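Local coordinates for 2-(acetamidomethylene)succinate hydrolase (Mesorhizobium loti, PDB 3KXP), which catalyses the final step of vitamin B6 degradation, hydrolysing (E)-2-(acetamidomethylene)succinate to succinic semialdehyde, acetate, ammonia and carbon dioxide, at residues M71-G76 / E85-R90; K154-V159 / D253-V258; K194-Y199 / I214-G219; I260-S265 / A272-T277; H294-N297 / I303-K306. One frame throughout, in Å; residues are numbered along the deposited sequence.

Contact 1 of 5, residues M71-G76 / E85-R90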
# COMPACT_ATOMS: atom_id res chain seq x y z
N MSE A 71 -9.84 13.97 7.46
CA MSE A 71 -9.63 12.55 7.68
C MSE A 71 -10.64 12.07 8.72
O MSE A 71 -10.57 12.45 9.89
CB MSE A 71 -8.21 12.29 8.18
CG MSE A 71 -7.84 10.83 8.19
SE MSE A 71 -5.98 10.57 8.64
CE MSE A 71 -5.19 11.03 6.94
N LEU A 72 -11.59 11.25 8.28
CA LEU A 72 -12.65 10.74 9.16
C LEU A 72 -12.39 9.33 9.67
O LEU A 72 -11.93 8.47 8.92
CB LEU A 72 -13.99 10.79 8.41
CG LEU A 72 -14.35 12.17 7.86
CD1 LEU A 72 -15.61 12.09 7.02
CD2 LEU A 72 -14.52 13.15 9.01
N PHE A 73 -12.69 9.09 10.95
CA PHE A 73 -12.49 7.78 11.55
C PHE A 73 -13.80 7.13 12.00
O PHE A 73 -14.59 7.74 12.73
CB PHE A 73 -11.56 7.90 12.76
CG PHE A 73 -10.18 8.41 12.43
CD1 PHE A 73 -9.98 9.75 12.08
CD2 PHE A 73 -9.08 7.58 12.55
CE1 PHE A 73 -8.69 10.24 11.86
CE2 PHE A 73 -7.78 8.07 12.33
CZ PHE A 73 -7.59 9.40 11.99
N PHE A 74 -14.02 5.89 11.59
CA PHE A 74 -15.24 5.16 11.93
C PHE A 74 -14.98 3.85 12.69
O PHE A 74 -14.36 2.93 12.17
CB PHE A 74 -16.04 4.88 10.66
CG PHE A 74 -16.30 6.10 9.84
CD1 PHE A 74 -15.31 6.61 9.00
CD2 PHE A 74 -17.53 6.75 9.91
CE1 PHE A 74 -15.54 7.76 8.25
CE2 PHE A 74 -17.76 7.91 9.16
CZ PHE A 74 -16.77 8.41 8.33
N HIS A 75 -15.49 3.79 13.92
CA HIS A 75 -15.34 2.65 14.83
C HIS A 75 -16.06 1.35 14.43
O HIS A 75 -16.84 1.32 13.47
CB HIS A 75 -15.85 3.08 16.21
CG HIS A 75 -17.31 3.39 16.23
ND1 HIS A 75 -18.28 2.41 16.21
CD2 HIS A 75 -17.97 4.57 16.14
CE1 HIS A 75 -19.47 2.97 16.11
NE2 HIS A 75 -19.31 4.28 16.06
N GLY A 76 -15.80 0.28 15.18
CA GLY A 76 -16.45 -0.99 14.91
C GLY A 76 -17.78 -1.10 15.65
O GLY A 76 -18.13 -0.19 16.42
N GLU A 85 -8.94 8.61 19.57
CA GLU A 85 -8.18 9.78 20.01
C GLU A 85 -6.67 9.57 20.06
O GLU A 85 -5.91 10.42 19.60
CB GLU A 85 -8.70 10.30 21.37
CG GLU A 85 -10.18 10.68 21.36
CD GLU A 85 -10.57 11.68 22.46
OE1 GLU A 85 -9.92 11.71 23.53
OE2 GLU A 85 -11.55 12.43 22.25
N PRO A 86 -6.20 8.43 20.59
CA PRO A 86 -4.75 8.22 20.64
C PRO A 86 -4.10 8.28 19.25
O PRO A 86 -2.99 8.80 19.09
CB PRO A 86 -4.62 6.83 21.26
CG PRO A 86 -5.88 6.68 22.06
CD PRO A 86 -6.92 7.28 21.16
N LEU A 87 -4.78 7.74 18.26
CA LEU A 87 -4.27 7.72 16.90
C LEU A 87 -4.37 9.09 16.22
O LEU A 87 -3.48 9.48 15.45
CB LEU A 87 -5.02 6.68 16.07
CG LEU A 87 -4.65 6.65 14.58
CD1 LEU A 87 -3.16 6.38 14.45
CD2 LEU A 87 -5.48 5.60 13.85
N MSE A 88 -5.44 9.82 16.51
CA MSE A 88 -5.68 11.13 15.91
C MSE A 88 -4.71 12.21 16.35
O MSE A 88 -4.26 13.02 15.54
CB MSE A 88 -7.09 11.60 16.22
CG MSE A 88 -8.16 10.61 15.88
SE MSE A 88 -9.89 11.30 16.30
CE MSE A 88 -10.40 11.85 14.54
N ILE A 89 -4.39 12.23 17.64
CA ILE A 89 -3.47 13.23 18.15
C ILE A 89 -2.19 13.21 17.32
O ILE A 89 -1.56 14.24 17.11
CB ILE A 89 -3.13 12.97 19.63
CG1 ILE A 89 -4.37 13.15 20.50
CG2 ILE A 89 -2.04 13.92 20.09
CD1 ILE A 89 -4.14 12.97 21.98
N ARG A 90 -1.84 12.02 16.84
CA ARG A 90 -0.64 11.81 16.03
C ARG A 90 -0.72 12.36 14.61
O ARG A 90 0.31 12.53 13.96
CB ARG A 90 -0.33 10.31 15.95
CG ARG A 90 0.17 9.68 17.23
CD ARG A 90 1.66 9.91 17.40
NE ARG A 90 2.23 9.05 18.43
CZ ARG A 90 2.14 7.72 18.44
NH1 ARG A 90 1.51 7.09 17.46
NH2 ARG A 90 2.68 7.03 19.43
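Phe73, on strand 70-74, and Met88, on the short helix 85-89, mark the closest backbone approach, with CA atoms 8.8 Å apart; side chains alone bridge the gap. Phe73 points its first side-chain bond toward the helix, and chi1 of -62° sets CG beside the backbone N, which carries the ring out between Leu87 and Met88. The Met88 chain, modelled as selenomethionine, runs over one face of the Phe73 ring: CG sits almost above the centre, 4.1 Å from the centroid and 12° off the ring normal, a CH-pi contact. Met88 SE stands farther off, 4.8 Å from the Phe73 centroid, as a Met-aromatic partner above that face. Because the chain bends at its third torsion, the methyl CE of Met88 turns back to Phe73 CD1 at 3.3 Å. The contact belongs to the beta-alpha-beta unit of strand 70-74, helix 85-89 and strand 96-100 in the alpha/beta hydrolase fold, and Thr97 of the last strand touches both Phe73 and Met88. Leu87 approaches differently, bringing CD2 to the ring edge, 3.7 Å from Phe73 CE2; it also packs on helix 301-313. With an alanine in place of Phe73, Met88 CG, SE and CE would probably lose their aromatic partner and a gap open beside Leu87 CD2. Val139 of strand 136-141 and Phe84, just ahead of the helix, also pack against Phe73.

Contact 2 of 5, residues K154-V159 / D253-V258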
# COMPACT_ATOMS: atom_id res chain seq x y z
N LYS A 154 -19.52 4.28 -3.77
CA LYS A 154 -20.75 4.94 -4.16
C LYS A 154 -20.57 6.45 -4.33
O LYS A 154 -21.30 7.07 -5.10
CB LYS A 154 -21.86 4.65 -3.15
CG LYS A 154 -23.24 5.12 -3.58
CD LYS A 154 -24.31 4.78 -2.55
CE LYS A 154 -25.65 5.40 -2.92
NZ LYS A 154 -26.72 5.14 -1.89
N TYR A 155 -19.60 7.03 -3.64
CA TYR A 155 -19.33 8.47 -3.71
C TYR A 155 -17.87 8.78 -3.99
O TYR A 155 -17.20 9.43 -3.18
CB TYR A 155 -19.75 9.15 -2.41
CG TYR A 155 -21.19 8.90 -2.03
CD1 TYR A 155 -21.51 8.00 -1.02
CD2 TYR A 155 -22.22 9.56 -2.68
CE1 TYR A 155 -22.83 7.76 -0.67
CE2 TYR A 155 -23.54 9.33 -2.35
CZ TYR A 155 -23.84 8.43 -1.34
OH TYR A 155 -25.16 8.20 -1.02
N PRO A 156 -17.35 8.34 -5.15
CA PRO A 156 -15.97 8.54 -5.58
C PRO A 156 -15.42 9.93 -5.28
O PRO A 156 -14.34 10.07 -4.70
CB PRO A 156 -16.05 8.29 -7.08
CG PRO A 156 -17.08 7.23 -7.17
CD PRO A 156 -18.14 7.71 -6.22
N ASP A 157 -16.17 10.95 -5.69
CA ASP A 157 -15.76 12.34 -5.51
C ASP A 157 -15.64 12.83 -4.06
O ASP A 157 -14.83 13.71 -3.77
CB ASP A 157 -16.73 13.25 -6.29
CG ASP A 157 -16.70 12.99 -7.80
OD1 ASP A 157 -17.55 13.54 -8.52
OD2 ASP A 157 -15.81 12.23 -8.27
N LEU A 158 -16.43 12.27 -3.16
CA LEU A 158 -16.39 12.69 -1.77
C LEU A 158 -15.23 12.09 -0.96
O LEU A 158 -14.88 12.61 0.10
CB LEU A 158 -17.72 12.36 -1.09
CG LEU A 158 -18.95 13.01 -1.73
CD1 LEU A 158 -20.22 12.57 -1.02
CD2 LEU A 158 -18.79 14.53 -1.67
N VAL A 159 -14.64 11.01 -1.46
CA VAL A 159 -13.57 10.37 -0.73
C VAL A 159 -12.26 10.20 -1.50
O VAL A 159 -12.22 9.69 -2.62
CB VAL A 159 -14.04 9.01 -0.15
CG1 VAL A 159 -15.11 8.42 -1.03
CG2 VAL A 159 -12.87 8.04 0.01
N ASP A 253 -15.92 -2.60 -7.20
CA ASP A 253 -16.15 -1.34 -7.90
C ASP A 253 -15.49 -0.07 -7.37
O ASP A 253 -15.49 0.95 -8.06
CB ASP A 253 -17.66 -1.10 -8.04
CG ASP A 253 -18.40 -2.33 -8.57
OD1 ASP A 253 -17.85 -3.03 -9.45
OD2 ASP A 253 -19.54 -2.58 -8.12
N VAL A 254 -14.90 -0.12 -6.18
CA VAL A 254 -14.27 1.08 -5.63
C VAL A 254 -13.14 1.57 -6.55
O VAL A 254 -12.23 0.82 -6.88
CB VAL A 254 -13.74 0.84 -4.18
CG1 VAL A 254 -12.64 -0.22 -4.17
CG2 VAL A 254 -13.24 2.15 -3.60
N THR A 255 -13.22 2.83 -6.96
CA THR A 255 -12.22 3.40 -7.86
C THR A 255 -11.14 4.22 -7.16
O THR A 255 -10.17 4.63 -7.79
CB THR A 255 -12.88 4.29 -8.93
OG1 THR A 255 -13.45 5.44 -8.31
CG2 THR A 255 -13.98 3.54 -9.66
N LYS A 256 -11.32 4.47 -5.87
CA LYS A 256 -10.34 5.24 -5.12
C LYS A 256 -9.39 4.32 -4.35
O LYS A 256 -9.71 3.16 -4.09
CB LYS A 256 -11.05 6.19 -4.15
CG LYS A 256 -12.13 7.04 -4.80
CD LYS A 256 -11.62 7.72 -6.06
CE LYS A 256 -10.62 8.81 -5.75
NZ LYS A 256 -11.31 10.09 -5.47
N PRO A 257 -8.20 4.83 -3.99
CA PRO A 257 -7.19 4.04 -3.25
C PRO A 257 -7.73 3.44 -1.96
O PRO A 257 -8.37 4.12 -1.16
CB PRO A 257 -6.08 5.05 -2.99
CG PRO A 257 -6.21 6.00 -4.15
CD PRO A 257 -7.70 6.19 -4.24
N VAL A 258 -7.44 2.15 -1.75
CA VAL A 258 -7.86 1.46 -0.54
C VAL A 258 -6.74 0.59 0.01
O VAL A 258 -6.23 -0.29 -0.67
CB VAL A 258 -9.10 0.58 -0.80
CG1 VAL A 258 -9.47 -0.20 0.48
CG2 VAL A 258 -10.26 1.44 -1.25
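Lys256 reaches across to the backbone of Pro156 and Val159, joining two helix-to-strand loops of the alpha/beta hydrolase fold. One loop leads into strand 159-165 and the other into strand 258-263, its parallel neighbour in the central sheet; the nearest CA atoms are those of Pro156 and Lys256, 6.5 Å apart. In the tightly packed part, bends at chi2, chi3 and chi4 curl the lysine back on itself. Lys256 CG comes within 3.4 Å of Val159 O, so the aliphatic part lies against the same carbonyls that hold the ammonium group. Two hydrogen bonds from NZ grip those carbonyls and fix the end of the chain. The outer side is looser: Pro156 CB only brushes Thr255 OG1, at 4.0 Å, and Thr255 is exposed. Asp157 OD2 lies 5.7 Å from Lys256 NZ, too far for a salt bridge, though its charge may favour the ammonium group there. Beyond the lysine, Pro257 packs on Asn310 of the second subunit. The bond from Lys256 NZ to Val159 O is 3.0 Å long, the donor tilted 28° from the carbonyl plane. Lys256 NZ to Pro156 O measures 3.1 Å, with the donor above the plane of the Pro156 carbonyl, 42° out of it.

Contact 3 of 5, residues K194-Y199 / I214-G219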
# COMPACT_ATOMS: atom_id res chain seq x y z
N LYS A 194 -15.40 0.06 37.21
CA LYS A 194 -14.51 -1.07 37.42
C LYS A 194 -15.12 -2.33 36.82
O LYS A 194 -14.43 -3.14 36.19
CB LYS A 194 -14.23 -1.27 38.92
CG LYS A 194 -13.36 -2.48 39.19
CD LYS A 194 -12.85 -2.54 40.62
CE LYS A 194 -11.82 -3.66 40.77
NZ LYS A 194 -11.19 -3.71 42.13
N ALA A 195 -16.43 -2.50 37.01
CA ALA A 195 -17.12 -3.67 36.48
C ALA A 195 -17.13 -3.63 34.95
O ALA A 195 -17.12 -4.67 34.30
CB ALA A 195 -18.55 -3.73 37.02
N VAL A 196 -17.16 -2.43 34.37
CA VAL A 196 -17.17 -2.27 32.92
C VAL A 196 -15.82 -2.71 32.34
O VAL A 196 -15.78 -3.38 31.31
CB VAL A 196 -17.43 -0.80 32.51
CG1 VAL A 196 -17.30 -0.62 31.00
CG2 VAL A 196 -18.82 -0.38 32.95
N GLU A 197 -14.74 -2.31 32.99
CA GLU A 197 -13.40 -2.68 32.54
C GLU A 197 -13.17 -4.18 32.67
O GLU A 197 -12.58 -4.80 31.77
CB GLU A 197 -12.35 -1.92 33.33
CG GLU A 197 -12.41 -0.43 33.11
CD GLU A 197 -11.48 0.31 34.03
OE1 GLU A 197 -11.65 0.21 35.26
OE2 GLU A 197 -10.56 0.98 33.52
N ALA A 198 -13.62 -4.76 33.77
CA ALA A 198 -13.47 -6.20 33.98
C ALA A 198 -14.17 -6.89 32.82
O ALA A 198 -13.61 -7.79 32.18
CB ALA A 198 -14.11 -6.62 35.29
N TYR A 199 -15.40 -6.47 32.54
CA TYR A 199 -16.16 -7.04 31.44
C TYR A 199 -15.42 -6.90 30.11
O TYR A 199 -15.28 -7.87 29.36
CB TYR A 199 -17.53 -6.36 31.32
CG TYR A 199 -18.17 -6.64 29.98
CD1 TYR A 199 -18.58 -7.93 29.63
CD2 TYR A 199 -18.30 -5.63 29.03
CE1 TYR A 199 -19.10 -8.20 28.36
CE2 TYR A 199 -18.81 -5.89 27.76
CZ TYR A 199 -19.20 -7.17 27.43
OH TYR A 199 -19.67 -7.43 26.17
N ILE A 214 -10.32 3.56 27.87
CA ILE A 214 -10.93 4.53 26.97
C ILE A 214 -12.34 4.10 26.56
O ILE A 214 -13.26 4.92 26.55
CB ILE A 214 -10.06 4.77 25.71
CG1 ILE A 214 -8.83 5.60 26.08
CG2 ILE A 214 -10.88 5.49 24.62
CD1 ILE A 214 -7.83 5.78 24.96
N ARG A 215 -12.51 2.82 26.23
CA ARG A 215 -13.83 2.31 25.85
C ARG A 215 -14.77 2.39 27.06
O ARG A 215 -15.93 2.80 26.94
CB ARG A 215 -13.74 0.85 25.41
CG ARG A 215 -13.20 0.62 24.01
CD ARG A 215 -12.99 -0.86 23.78
NE ARG A 215 -12.59 -1.19 22.42
CZ ARG A 215 -13.40 -1.71 21.51
NH1 ARG A 215 -14.67 -1.98 21.82
NH2 ARG A 215 -12.95 -1.98 20.29
N ALA A 216 -14.25 2.00 28.22
CA ALA A 216 -15.03 2.02 29.45
C ALA A 216 -15.60 3.41 29.79
O ALA A 216 -16.76 3.54 30.16
CB ALA A 216 -14.17 1.52 30.61
N GLU A 217 -14.78 4.44 29.66
CA GLU A 217 -15.22 5.79 29.99
C GLU A 217 -16.07 6.44 28.91
O GLU A 217 -16.85 7.32 29.22
CB GLU A 217 -14.01 6.70 30.24
CG GLU A 217 -13.02 6.19 31.26
CD GLU A 217 -11.92 7.19 31.55
OE1 GLU A 217 -11.47 7.87 30.60
OE2 GLU A 217 -11.49 7.29 32.72
N SER A 218 -15.93 6.00 27.67
CA SER A 218 -16.67 6.64 26.59
C SER A 218 -17.94 5.97 26.07
O SER A 218 -18.83 6.65 25.59
CB SER A 218 -15.74 6.87 25.40
OG SER A 218 -15.29 5.63 24.87
N GLY A 219 -18.03 4.65 26.17
CA GLY A 219 -19.21 3.98 25.65
C GLY A 219 -20.27 3.57 26.64
O GLY A 219 -21.24 2.91 26.27
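Glu197 and Val196 of helix 193-203 close on the single methyl of Ala216 in helix 209-218. The backbones come near here, with the CA atoms of Glu197 and Ala216 5.9 Å apart, a spacing that the small alanine permits. From CB of Glu197, chi1 of -64° sets CG beside the backbone N and against the neighbouring helix, 3.6 Å from Ala216 CB. The chain then runs on extended through CD, past the methyl, to a carboxylate whose OE2 forms a salt bridge with Arg213 NE. Arg213 also pairs through NH1 with Glu217 OE2; it thus stands between two carboxylates, those of Glu197 and Glu217, whose OE2 atoms are 6.4 Å apart, and probably eases the repulsion between them. Val196 supplies the other half of the grip. Val196 CG1, anti to the backbone N (chi1 174°), meets Ala216 CB at 3.8 Å, while Phe190 packs against the same valine. Ile193 and Leu200, of the same helix as Val196, add further apolar contacts to Ala216. The pair is plain helix-helix packing around an alanine, within the largely helical insertion between strands 159-165 and 258-263, consistent with the cap that many alpha/beta hydrolases carry over the core sheet.

Contact 4 of 5, residues I260-S265 / A272-T277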
# COMPACT_ATOMS: atom_id res chain seq x y z
N ILE A 260 -5.70 -2.23 2.55
CA ILE A 260 -6.34 -3.28 3.34
C ILE A 260 -5.43 -3.66 4.49
O ILE A 260 -4.26 -4.01 4.29
CB ILE A 260 -6.60 -4.54 2.50
CG1 ILE A 260 -7.48 -4.19 1.29
CG2 ILE A 260 -7.29 -5.59 3.35
CD1 ILE A 260 -7.66 -5.35 0.32
N VAL A 261 -5.95 -3.56 5.71
CA VAL A 261 -5.16 -3.92 6.88
C VAL A 261 -5.84 -5.07 7.59
O VAL A 261 -7.03 -5.02 7.88
CB VAL A 261 -5.04 -2.73 7.87
CG1 VAL A 261 -4.31 -3.17 9.12
CG2 VAL A 261 -4.29 -1.59 7.20
N ARG A 262 -5.08 -6.14 7.84
CA ARG A 262 -5.62 -7.30 8.55
C ARG A 262 -4.74 -7.62 9.73
O ARG A 262 -3.53 -7.40 9.69
CB ARG A 262 -5.69 -8.55 7.66
CG ARG A 262 -6.37 -9.72 8.38
CD ARG A 262 -6.26 -11.06 7.67
NE ARG A 262 -5.05 -11.76 8.10
CZ ARG A 262 -5.02 -12.79 8.94
NH1 ARG A 262 -6.13 -13.28 9.48
NH2 ARG A 262 -3.85 -13.32 9.26
N GLY A 263 -5.35 -8.15 10.78
CA GLY A 263 -4.58 -8.55 11.94
C GLY A 263 -4.17 -9.99 11.69
O GLY A 263 -4.98 -10.78 11.21
N GLU A 264 -2.93 -10.33 12.01
CA GLU A 264 -2.45 -11.69 11.81
C GLU A 264 -3.34 -12.75 12.44
O GLU A 264 -3.63 -13.77 11.80
CB GLU A 264 -1.02 -11.84 12.36
CG GLU A 264 -0.54 -13.27 12.41
CD GLU A 264 0.84 -13.41 13.03
OE1 GLU A 264 1.09 -12.77 14.07
OE2 GLU A 264 1.66 -14.17 12.47
N SER A 265 -3.78 -12.54 13.67
CA SER A 265 -4.63 -13.52 14.33
C SER A 265 -6.10 -13.11 14.44
O SER A 265 -6.84 -13.62 15.29
CB SER A 265 -4.07 -13.84 15.72
OG SER A 265 -3.87 -12.67 16.49
N ALA A 272 -7.57 -16.77 4.65
CA ALA A 272 -8.19 -17.24 3.42
C ALA A 272 -9.07 -16.13 2.84
O ALA A 272 -9.08 -15.91 1.63
CB ALA A 272 -9.03 -18.50 3.70
N ALA A 273 -9.78 -15.42 3.71
CA ALA A 273 -10.64 -14.32 3.27
C ALA A 273 -9.81 -13.22 2.62
O ALA A 273 -10.18 -12.70 1.57
CB ALA A 273 -11.43 -13.76 4.45
N LEU A 274 -8.68 -12.86 3.23
CA LEU A 274 -7.83 -11.81 2.67
C LEU A 274 -7.25 -12.26 1.33
O LEU A 274 -7.12 -11.45 0.41
CB LEU A 274 -6.67 -11.45 3.60
CG LEU A 274 -5.69 -10.43 3.00
CD1 LEU A 274 -6.40 -9.10 2.75
CD2 LEU A 274 -4.50 -10.22 3.92
N ALA A 275 -6.91 -13.54 1.23
CA ALA A 275 -6.36 -14.07 -0.02
C ALA A 275 -7.35 -13.93 -1.18
O ALA A 275 -6.97 -13.56 -2.29
CB ALA A 275 -5.96 -15.53 0.17
N LYS A 276 -8.62 -14.23 -0.92
CA LYS A 276 -9.65 -14.13 -1.95
C LYS A 276 -9.86 -12.67 -2.31
O LYS A 276 -10.00 -12.32 -3.49
CB LYS A 276 -10.96 -14.73 -1.46
CG LYS A 276 -10.87 -16.21 -1.11
CD LYS A 276 -12.16 -16.71 -0.48
CE LYS A 276 -12.00 -18.14 0.02
NZ LYS A 276 -13.23 -18.66 0.69
N THR A 277 -9.88 -11.80 -1.30
CA THR A 277 -10.06 -10.37 -1.52
C THR A 277 -8.96 -9.86 -2.44
O THR A 277 -9.24 -9.20 -3.45
CB THR A 277 -10.01 -9.58 -0.19
OG1 THR A 277 -11.03 -10.06 0.70
CG2 THR A 277 -10.23 -8.10 -0.44
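Ile260 and Arg262 of strand 258-263 face Leu274 and Thr277 of helix 271-280, the first two elements of a beta-alpha-beta unit completed by strand 286-289. The short segments run nearly antiparallel, at 165°, with axes 10.4 Å apart, as expected of a helix laid over its sheet. In the apolar contacts the two branches of Ile260 divide the work: CG2 meets Leu274 CD1 at 3.7 Å, and CD1 reaches Thr277 CG2 at 3.8 Å. Arg262 joins through its aliphatic part, CD crossing Leu274 CB at 4.1 Å. Among polar interactions, the Arg262 guanidinium gives NH1 to Val269 O, with a weak bond from NH2 to Glu264 O, and its side chain lies about 4 Å from that of Asp166, the inferred active-site aspartate. Gly263 N bonds to Asp166 OD1. In Thr277, OG1 lies beside the backbone N (chi1 -59°), which leaves the methyl CG2 anti to N and turned to the strand. An alanine here lacks both branches and would probably leave a gap at Ile260 CD1 and Ala273 O without its second donor. The hydroxyl bond, from Thr277 OG1 to Ala273 O, is 2.9 Å long and meets the carbonyl from the face opposite Thr277 N.

Contact 5 of 5, residues H294-N297 / I303-K306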
# COMPACT_ATOMS: atom_id res chain seq x y z
N HIS A 294 -8.30 -9.11 15.65
CA HIS A 294 -9.25 -8.25 14.96
C HIS A 294 -9.10 -6.76 15.30
O HIS A 294 -9.32 -5.90 14.44
CB HIS A 294 -10.67 -8.72 15.27
CG HIS A 294 -11.75 -7.81 14.76
ND1 HIS A 294 -11.87 -7.46 13.43
CD2 HIS A 294 -12.78 -7.20 15.40
CE1 HIS A 294 -12.93 -6.69 13.27
NE2 HIS A 294 -13.50 -6.52 14.45
N TYR A 295 -8.70 -6.47 16.54
CA TYR A 295 -8.57 -5.09 17.01
C TYR A 295 -7.20 -4.47 16.73
O TYR A 295 -6.49 -4.03 17.64
CB TYR A 295 -8.89 -5.07 18.51
CG TYR A 295 -10.20 -5.78 18.76
CD1 TYR A 295 -11.42 -5.15 18.50
CD2 TYR A 295 -10.22 -7.13 19.12
CE1 TYR A 295 -12.62 -5.85 18.59
CE2 TYR A 295 -11.42 -7.84 19.21
CZ TYR A 295 -12.62 -7.19 18.94
OH TYR A 295 -13.81 -7.88 19.00
N VAL A 296 -6.87 -4.40 15.45
CA VAL A 296 -5.58 -3.88 15.00
C VAL A 296 -5.13 -2.53 15.52
O VAL A 296 -4.05 -2.42 16.13
CB VAL A 296 -5.53 -3.83 13.46
CG1 VAL A 296 -4.11 -3.54 12.99
CG2 VAL A 296 -6.06 -5.15 12.89
N ASN A 297 -5.92 -1.48 15.30
CA ASN A 297 -5.51 -0.16 15.74
C ASN A 297 -5.30 -0.03 17.25
O ASN A 297 -4.41 0.70 17.71
CB ASN A 297 -6.49 0.91 15.21
CG ASN A 297 -7.93 0.66 15.64
OD1 ASN A 297 -8.54 1.50 16.32
ND2 ASN A 297 -8.49 -0.47 15.22
N ILE A 303 2.49 0.25 14.59
CA ILE A 303 2.50 -0.31 13.24
C ILE A 303 1.31 0.21 12.43
O ILE A 303 1.44 0.45 11.23
CB ILE A 303 2.47 -1.85 13.29
CG1 ILE A 303 3.66 -2.35 14.12
CG2 ILE A 303 2.53 -2.42 11.88
CD1 ILE A 303 3.63 -3.86 14.35
N THR A 304 0.17 0.40 13.09
CA THR A 304 -1.03 0.90 12.43
C THR A 304 -0.75 2.31 11.92
O THR A 304 -1.06 2.65 10.77
CB THR A 304 -2.23 0.96 13.42
OG1 THR A 304 -2.57 -0.36 13.86
CG2 THR A 304 -3.44 1.59 12.75
N LEU A 305 -0.15 3.12 12.77
CA LEU A 305 0.17 4.50 12.42
C LEU A 305 1.12 4.54 11.22
O LEU A 305 0.86 5.23 10.24
CB LEU A 305 0.81 5.21 13.60
CG LEU A 305 1.30 6.63 13.33
CD1 LEU A 305 0.13 7.51 12.88
CD2 LEU A 305 1.96 7.19 14.58
N LYS A 306 2.22 3.80 11.31
CA LYS A 306 3.21 3.76 10.23
C LYS A 306 2.60 3.29 8.90
O LYS A 306 2.98 3.76 7.83
CB LYS A 306 4.37 2.84 10.62
CG LYS A 306 5.72 3.53 10.69
CD LYS A 306 6.08 4.20 9.36
CE LYS A 306 7.47 4.82 9.41
NZ LYS A 306 7.84 5.46 8.11
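Immediately after His294, the inferred catalytic histidine, the start of helix 296-299 brings Val296 and Asn297 against Thr304 of helix 301-313. The CA atoms of Asn297 and Thr304 are 5.7 Å apart, and Thr304, its first side-chain bond directed toward the other segment, fills the space between the backbones with its two branches. Its hydroxyl branch faces Val296: Thr304 OG1 lies 3.6 Å from Val296 CG1 and 3.4 Å from Val296 O. Neither approach is its bond, for OG1 hydrogen-bonds to Ser300 O, one turn earlier along the chain. The methyl branch goes to Asn297, with Thr304 CG2 4.0 Å from Asn297 CB. Placed between backbone N and carbonyl carbon (chi1 57°), CG of Asn297 leads the amide away from Thr304; Phe84 packs on this residue. Val296 also rests on Val289 of the edge strand 286-289, so the turn is held from the sheet as well as from the helix. Just upstream, His294 ND1 hydrogen-bonds Asp166 OD2, and the side chain touches Ser142, the probable nucleophile. Helix packing behind the histidine loop thus adjoins the Ser-His-Asp catalytic triad inferred for this enzyme, the triad characteristic of many alpha/beta hydrolases.

How the contacts relate
Contact 5 is the hub of the set. Its Val296 packs on contact 4, with Val296 CG1 3.9 Å from Val261 CG1; contact 5 holds His294 and contact 4 meets Asp166, both inferred active-site residues, and their centres are 14 Å apart. Elsewhere, Leu305 CD1 of contact 5 meets Leu87 CD1 of contact 1 at 3.8 Å, centres 11 Å apart. Contact 3, in the helical insertion, touches both contact 1, through Ile214 on Pro86, and contact 5, through Arg215 on Tyr295. Contact 2 stands apart, its loops about 36 Å from contact 3 centre to centre, yet 253-258 runs into the strand of contact 4, and its closure encloses contact 3 along the chain.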